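Local atomic coordinates of ATP-dependent RNA helicase HrpB (Escherichia coli, PDB entry 6EUD), a protein that hydrolyses ATP to ADP and phosphate as a DExH-box helicase of the DEAH/RHA type and binds single-stranded RNA. Residues Pro606-Asp609 and Glu610-Ala614. Sequence-based numbering, arbitrary orientation.
Sequences PSED and ELHQA
Ser607 O takes the N-H of Leu611 at 2.9 Å, measured O to N, the first i to i+4 backbone bond of helix 608-622. Ser607 OG, set between its own backbone N and carbonyl carbon (chi1 76°), accepts from Glu610 N at 3.1 Å. In return Glu610 runs extended beyond CG, back past the serine, and its OE1 receives Ser607 N at 3.1 Å, on the anti side of the carboxylate and 27° out of its plane. That reciprocal pair is a capping box, with Ser607 as N-cap, and it caps the N-terminus of the helix, a short loop after strand 596-602. Glu610 OE2 meanwhile forms a salt bridge with Arg589, tying the cap to strand 584-593. With an alanine here instead of Glu610, Ser607 N is likely to lose its side-chain acceptor and Arg589 its carboxylate mate. Pro606 packs its CG against Leu611 CD1 at 4.2 Å. One residue on from Ser607, Glu608 O accepts from His612 N at 3.0 Å and also sits over one face of the His612 imidazole, offset toward the rim; the ring's NE2 is hydrogen-bonded to Val675 O.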
loop_
_atom_site.group_PDB
_atom_site.type_symbol
_atom_site.label_atom_id
_atom_site.label_comp_id
_atom_site.label_asym_id
_atom_site.label_seq_id
_atom_site.Cartn_x
_atom_site.Cartn_y
_atom_site.Cartn_z
ATOM N N PRO A 606 -31.950 8.882 -28.321
ATOM C CA PRO A 606 -30.486 8.881 -28.353
ATOM C C PRO A 606 -29.902 8.683 -29.749
ATOM O O PRO A 606 -30.527 8.066 -30.611
ATOM C CB PRO A 606 -30.123 7.692 -27.456
ATOM C CG PRO A 606 -31.347 6.780 -27.495
ATOM C CD PRO A 606 -32.490 7.522 -28.145
ATOM N N SER A 607 -28.694 9.195 -29.958
ATOM C CA SER A 607 -27.946 8.846 -31.149
ATOM C C SER A 607 -27.716 7.353 -31.093
ATOM O O SER A 607 -27.950 6.715 -30.060
ATOM C CB SER A 607 -26.611 9.581 -31.222
ATOM O OG SER A 607 -25.665 9.009 -30.330
ATOM N N GLU A 608 -27.230 6.782 -32.182
ATOM C CA GLU A 608 -27.073 5.340 -32.193
ATOM C C GLU A 608 -25.808 4.884 -31.516
ATOM O O GLU A 608 -25.766 3.788 -30.972
ATOM C CB GLU A 608 -27.124 4.797 -33.603
ATOM C CG GLU A 608 -28.506 4.938 -34.161
ATOM C CD GLU A 608 -29.194 3.613 -34.215
ATOM O OE1 GLU A 608 -28.495 2.608 -34.456
ATOM O OE2 GLU A 608 -30.423 3.574 -33.989
ATOM N N ASP A 609 -24.785 5.726 -31.537
ATOM C CA ASP A 609 -23.583 5.457 -30.773
ATOM C C ASP A 609 -23.937 5.517 -29.292
ATOM O O ASP A 609 -23.371 4.783 -28.483
ATOM C CB ASP A 609 -22.484 6.458 -31.127
ATOM C CG ASP A 609 -22.017 6.323 -32.564
ATOM O OD1 ASP A 609 -22.757 5.732 -33.380
ATOM O OD2 ASP A 609 -20.926 6.835 -32.887
ATOM N N GLU A 610 -24.886 6.387 -28.946
ATOM C CA GLU A 610 -25.360 6.502 -27.567
ATOM C C GLU A 610 -26.155 5.267 -27.143
ATOM O O GLU A 610 -25.941 4.705 -26.060
ATOM C CB GLU A 610 -26.211 7.758 -27.394
ATOM C CG GLU A 610 -25.395 8.997 -27.104
ATOM C CD GLU A 610 -26.244 10.242 -26.921
ATOM O OE1 GLU A 610 -27.405 10.256 -27.381
ATOM O OE2 GLU A 610 -25.741 11.204 -26.302
ATOM N N LEU A 611 -27.063 4.847 -28.014
ATOM C CA LEU A 611 -27.917 3.699 -27.755
ATOM C C LEU A 611 -27.099 2.429 -27.529
ATOM O O LEU A 611 -27.348 1.675 -26.582
ATOM C CB LEU A 611 -28.890 3.494 -28.918
ATOM C CG LEU A 611 -29.844 2.322 -28.773
ATOM C CD1 LEU A 611 -30.855 2.609 -27.671
ATOM C CD2 LEU A 611 -30.522 2.035 -30.099
ATOM N N HIS A 612 -26.124 2.196 -28.400
ATOM C CA HIS A 612 -25.293 1.018 -28.284
ATOM C C HIS A 612 -24.545 1.029 -26.975
ATOM O O HIS A 612 -24.437 0.002 -26.294
ATOM C CB HIS A 612 -24.327 0.938 -29.451
ATOM C CG HIS A 612 -25.013 0.788 -30.764
ATOM N ND1 HIS A 612 -24.465 1.228 -31.946
ATOM C CD2 HIS A 612 -26.214 0.250 -31.078
ATOM C CE1 HIS A 612 -25.302 0.966 -32.937
ATOM N NE2 HIS A 612 -26.369 0.372 -32.437
ATOM N N GLN A 613 -24.047 2.202 -26.616
ATOM C CA GLN A 613 -23.334 2.351 -25.369
ATOM C C GLN A 613 -24.284 2.076 -24.199
ATOM O O GLN A 613 -23.921 1.362 -23.254
ATOM C CB GLN A 613 -22.706 3.743 -25.259
ATOM C CG GLN A 613 -21.763 3.898 -24.058
ATOM C CD GLN A 613 -20.514 2.987 -24.140
ATOM O OE1 GLN A 613 -19.911 2.834 -25.208
ATOM N NE2 GLN A 613 -20.136 2.383 -23.009
ATOM N N ALA A 614 -25.502 2.614 -24.271
ATOM C CA ALA A 614 -26.476 2.419 -23.193
ATOM C C ALA A 614 -26.824 0.934 -23.038
ATOM O O ALA A 614 -27.055 0.458 -21.927
ATOM C CB ALA A 614 -27.739 3.250 -23.435
#